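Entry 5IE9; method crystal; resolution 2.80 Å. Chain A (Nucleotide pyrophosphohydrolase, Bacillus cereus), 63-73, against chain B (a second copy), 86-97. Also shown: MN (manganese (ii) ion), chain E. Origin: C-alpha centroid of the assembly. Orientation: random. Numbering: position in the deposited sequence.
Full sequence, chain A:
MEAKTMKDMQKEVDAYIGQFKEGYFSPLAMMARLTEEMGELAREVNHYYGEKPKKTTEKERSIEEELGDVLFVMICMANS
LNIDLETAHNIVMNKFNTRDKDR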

# COMPACT_ATOMS: atom_id res chain seq x y z
N ILE A 63 3.90 16.54 -5.42
CA ILE A 63 3.71 15.79 -4.17
C ILE A 63 2.54 16.34 -3.33
O ILE A 63 1.80 15.57 -2.72
N GLU A 64 2.37 17.66 -3.34
CA GLU A 64 1.22 18.33 -2.74
C GLU A 64 -0.10 17.84 -3.35
O GLU A 64 -1.07 17.60 -2.64
N GLU A 65 -0.11 17.69 -4.68
CA GLU A 65 -1.28 17.17 -5.39
C GLU A 65 -1.57 15.70 -5.08
O GLU A 65 -2.74 15.32 -4.92
N GLU A 66 -0.53 14.87 -5.00
CA GLU A 66 -0.74 13.43 -4.75
C GLU A 66 -1.23 13.14 -3.34
O GLU A 66 -1.94 12.16 -3.13
N LEU A 67 -0.87 13.99 -2.38
CA LEU A 67 -1.46 13.95 -1.04
C LEU A 67 -2.95 14.32 -1.07
O LEU A 67 -3.75 13.70 -0.38
N GLY A 68 -3.29 15.33 -1.88
CA GLY A 68 -4.67 15.74 -2.10
C GLY A 68 -5.50 14.58 -2.63
O GLY A 68 -6.61 14.34 -2.14
N ASP A 69 -4.94 13.87 -3.61
CA ASP A 69 -5.56 12.68 -4.21
C ASP A 69 -5.88 11.57 -3.20
O ASP A 69 -6.99 11.03 -3.22
N VAL A 70 -4.92 11.25 -2.32
CA VAL A 70 -5.15 10.25 -1.28
C VAL A 70 -6.18 10.75 -0.26
O VAL A 70 -7.07 9.99 0.14
N LEU A 71 -6.09 12.03 0.11
CA LEU A 71 -7.02 12.65 1.05
C LEU A 71 -8.46 12.60 0.53
O LEU A 71 -9.39 12.40 1.32
N PHE A 72 -8.63 12.79 -0.77
CA PHE A 72 -9.94 12.74 -1.40
C PHE A 72 -10.58 11.37 -1.23
O PHE A 72 -11.74 11.27 -0.82
N VAL A 73 -9.81 10.31 -1.51
CA VAL A 73 -10.29 8.93 -1.42
C VAL A 73 -10.58 8.58 0.03
O VAL A 73 -11.57 7.91 0.32
N GLU B 86 -5.42 21.73 3.35
CA GLU B 86 -6.57 22.47 2.85
C GLU B 86 -6.30 22.89 1.41
O GLU B 86 -7.16 22.69 0.54
N THR B 87 -5.11 23.44 1.17
CA THR B 87 -4.65 23.82 -0.18
C THR B 87 -4.68 22.61 -1.12
O THR B 87 -5.27 22.68 -2.20
N ALA B 88 -4.09 21.50 -0.67
CA ALA B 88 -4.08 20.24 -1.42
C ALA B 88 -5.48 19.79 -1.83
O ALA B 88 -5.72 19.48 -3.00
N HIS B 89 -6.40 19.78 -0.86
CA HIS B 89 -7.82 19.45 -1.07
C HIS B 89 -8.47 20.34 -2.13
O HIS B 89 -9.23 19.86 -2.97
N ASN B 90 -8.15 21.64 -2.07
CA ASN B 90 -8.69 22.63 -3.00
C ASN B 90 -8.23 22.44 -4.44
O ASN B 90 -9.02 22.69 -5.36
N ILE B 91 -6.98 22.02 -4.65
CA ILE B 91 -6.49 21.80 -6.03
C ILE B 91 -7.16 20.57 -6.68
O ILE B 91 -7.38 20.55 -7.89
N VAL B 92 -7.49 19.59 -5.85
CA VAL B 92 -8.19 18.38 -6.28
C VAL B 92 -9.65 18.71 -6.64
O VAL B 92 -10.16 18.25 -7.66
N MET B 93 -10.29 19.52 -5.80
CA MET B 93 -11.65 20.00 -6.07
C MET B 93 -11.74 20.88 -7.32
O MET B 93 -12.73 20.81 -8.04
N ASN B 94 -10.71 21.69 -7.55
CA ASN B 94 -10.59 22.50 -8.77
C ASN B 94 -10.39 21.65 -10.02
O ASN B 94 -10.90 21.97 -11.09
N LYS B 95 -9.64 20.56 -9.86
CA LYS B 95 -9.39 19.57 -10.90
C LYS B 95 -10.71 18.92 -11.36
O LYS B 95 -10.90 18.69 -12.56
N PHE B 96 -11.61 18.63 -10.41
CA PHE B 96 -12.91 18.01 -10.71
C PHE B 96 -13.97 19.05 -11.05
O PHE B 96 -14.99 18.71 -11.66
N ASN B 97 -13.74 20.29 -10.63
CA ASN B 97 -14.61 21.42 -10.98
C ASN B 97 -14.77 21.51 -12.50
O ASN B 97 -13.80 21.67 -13.25

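The strongest polar link between the two helices is made by one residue, B:Lys95, whose CA-to-CB bond points toward chain A. Its side chain runs t, t, p, t from chi1 to chi4, so the chain is extended except for a turn at chi3, and the ammonium group arrives between two acids one helical turn apart. B:Lys95 NZ lies 2.8 Å from A:Asp69 OD1 and 3.2 Å from A:Glu65 OE2; with hydrogens placed, it donates to both, and each pair is a salt bridge. Both acids have CA-to-CB bonds directed sideways, yet their ends come nearer to chain B. A:Glu65 does so with chi1 and chi2 both t, A:Asp69 with chi1 at m (-85°).

The other carboxylate oxygen of A:Asp69 faces a different neighbour. A:Asp69 OD2 is 3.1 Å from A:Glu66 OE1, but both are acceptors and no hydrogen bond joins them. The CA-to-CB bond of A:Glu66 points away from chain B; the end of its m, m side chain comes nearer but buries no surface against it, and A:Glu66 OE1 binds the manganese ion, MN, at 2.2 Å.

Next to the charged group the packing centres on A:Gly68 and B:Val92. The helix axes approach to 7.9 Å at a signed crossing angle of -79°, and the nearest CA pair across the stretches is A:Gly68 CA to B:Ala88 CA, at 4.6 Å. The glycine makes this approach possible: an ideal CB there would point toward chain B and lie 2.7 Å from B:Ala88 O and 2.8 Å from B:Val92 CG2, both clashes. B:Val92, pointing toward chain A with chi1 at t, fills the space as a knob among A:Glu65, A:Gly68, A:Asp69 and A:Phe72. Its CG2 reaches to 3.5 Å from A:Gly68 C, and its CG1 lies 4.1 Å from A:Phe72 CB. B:Ala88, small enough to fit close to the backbone, places CB 3.4 Å from A:Glu64 O and 3.9 Å from A:Gly68 CA.

Further along chain A, A:Phe72 points toward chain B with chi1 at t and loses 77 Å² to the contact, the largest share of any residue. B:Phe96 (chi1 m), pointing toward chain A, presents its edge to the face of A:Phe72, with ring centroids 4.9 Å apart and planes at 61°; the closest atoms are A:Phe72 CZ and B:Phe96 CE2, at 3.6 Å. B:Met93, m at chi1 and chi2, starts sideways but brings CE to 3.3 Å from A:Phe72 CD1.

The remaining contacts extend the packing. A:Leu71, t at chi1, points toward chain B and sets CD1 4.1 Å from B:His89 CB. B:Ile91, with both chi angles between wells, also points across, and its CD1 lies 3.6 Å from A:Glu65 CD, against the carboxylate end of that side chain. A:Glu64 extends through t, t to leave OE2 4.0 Å from B:Thr87 CG2. In all, the two stretches bury 611 Å², both sides summed.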

# COMPACT_ATOMS: atom_id res chain seq x y z
CB ILE A 63 5.04 15.66 -3.38
CG1 ILE A 63 4.84 14.90 -2.06
CG2 ILE A 63 5.70 17.02 -3.16
CD1 ILE A 63 6.11 14.26 -1.54
CB GLU A 64 1.35 19.85 -2.86
CG GLU A 64 0.19 20.66 -2.30
CD GLU A 64 0.44 22.16 -2.34
OE1 GLU A 64 0.57 22.72 -3.45
OE2 GLU A 64 0.50 22.78 -1.25
CB GLU A 65 -1.13 17.39 -6.89
CG GLU A 65 -2.35 16.95 -7.69
CD GLU A 65 -2.30 17.37 -9.15
OE1 GLU A 65 -1.27 17.92 -9.61
OE2 GLU A 65 -3.32 17.14 -9.84
CB GLU A 66 0.49 12.58 -5.13
CG GLU A 66 0.87 12.57 -6.61
CD GLU A 66 -0.21 12.06 -7.59
OE1 GLU A 66 -1.27 11.53 -7.18
OE2 GLU A 66 0.03 12.19 -8.82
CB LEU A 67 -0.72 14.86 -0.07
CG LEU A 67 0.47 14.28 0.68
CD1 LEU A 67 1.32 15.42 1.21
CD2 LEU A 67 0.02 13.36 1.81
CB ASP A 69 -4.69 12.15 -5.36
CG ASP A 69 -4.96 12.85 -6.71
OD1 ASP A 69 -6.10 13.33 -6.97
OD2 ASP A 69 -4.02 12.88 -7.54
CB VAL A 70 -3.82 9.71 -0.65
CG1 VAL A 70 -3.13 10.75 0.21
CG2 VAL A 70 -4.09 8.48 0.21
CB LEU A 71 -6.63 14.11 1.32
CG LEU A 71 -6.93 14.83 2.65
CD1 LEU A 71 -7.70 16.10 2.36
CD2 LEU A 71 -7.69 14.01 3.70
CB PHE A 72 -9.86 13.14 -2.88
CG PHE A 72 -11.15 12.98 -3.64
CD1 PHE A 72 -12.16 13.93 -3.54
CD2 PHE A 72 -11.35 11.87 -4.48
CE1 PHE A 72 -13.35 13.78 -4.25
CE2 PHE A 72 -12.54 11.72 -5.19
CZ PHE A 72 -13.54 12.68 -5.07
CB VAL A 73 -9.31 7.93 -2.10
CG1 VAL A 73 -9.82 6.49 -2.00
CG2 VAL A 73 -9.13 8.28 -3.57
CB GLU B 86 -6.86 23.69 3.73
CG GLU B 86 -8.13 24.47 3.39
CD GLU B 86 -8.34 25.70 4.26
OE1 GLU B 86 -7.74 25.80 5.36
OE2 GLU B 86 -9.12 26.59 3.84
CB THR B 87 -3.23 24.48 -0.17
OG1 THR B 87 -3.22 25.61 0.71
CG2 THR B 87 -2.81 24.94 -1.56
CB ALA B 88 -3.38 19.16 -0.61
CB HIS B 89 -8.57 19.53 0.26
CG HIS B 89 -10.06 19.38 0.13
ND1 HIS B 89 -10.91 20.46 -0.00
CD2 HIS B 89 -10.84 18.28 0.13
CE1 HIS B 89 -12.15 20.02 -0.09
NE2 HIS B 89 -12.14 18.71 -0.01
CB ASN B 90 -8.38 24.05 -2.54
CG ASN B 90 -9.27 24.51 -1.38
OD1 ASN B 90 -10.32 23.91 -1.09
ND2 ASN B 90 -8.86 25.58 -0.72
CB ILE B 91 -4.93 21.85 -6.23
CG1 ILE B 91 -4.32 20.47 -6.52
CG2 ILE B 91 -4.21 22.61 -5.12
CD1 ILE B 91 -3.34 20.50 -7.68
CB VAL B 92 -8.06 17.27 -5.22
CG1 VAL B 92 -8.93 16.06 -5.54
CG2 VAL B 92 -6.61 16.84 -5.10
CB MET B 93 -12.22 20.74 -4.85
CG MET B 93 -12.58 19.86 -3.66
SD MET B 93 -13.72 18.50 -4.00
CE MET B 93 -12.55 17.16 -4.08
CB ASN B 94 -9.44 23.50 -8.65
CG ASN B 94 -9.89 24.82 -8.07
OD1 ASN B 94 -9.99 24.99 -6.85
ND2 ASN B 94 -10.18 25.78 -8.95
CB LYS B 95 -8.42 18.52 -10.34
CG LYS B 95 -7.74 17.59 -11.33
CD LYS B 95 -6.54 16.89 -10.69
CE LYS B 95 -6.91 15.83 -9.65
NZ LYS B 95 -5.73 15.26 -8.96
CB PHE B 96 -13.42 17.13 -9.55
CG PHE B 96 -12.47 16.03 -9.14
CD1 PHE B 96 -11.64 15.38 -10.07
CD2 PHE B 96 -12.43 15.61 -7.81
CE1 PHE B 96 -10.78 14.36 -9.67
CE2 PHE B 96 -11.57 14.60 -7.41
CZ PHE B 96 -10.75 13.96 -8.34
CB ASN B 97 -14.12 22.72 -10.32
CG ASN B 97 -14.27 23.95 -11.20
OD1 ASN B 97 -15.37 24.30 -11.64
ND2 ASN B 97 -13.15 24.63 -11.45
MN MN E . -1.78 10.23 -5.46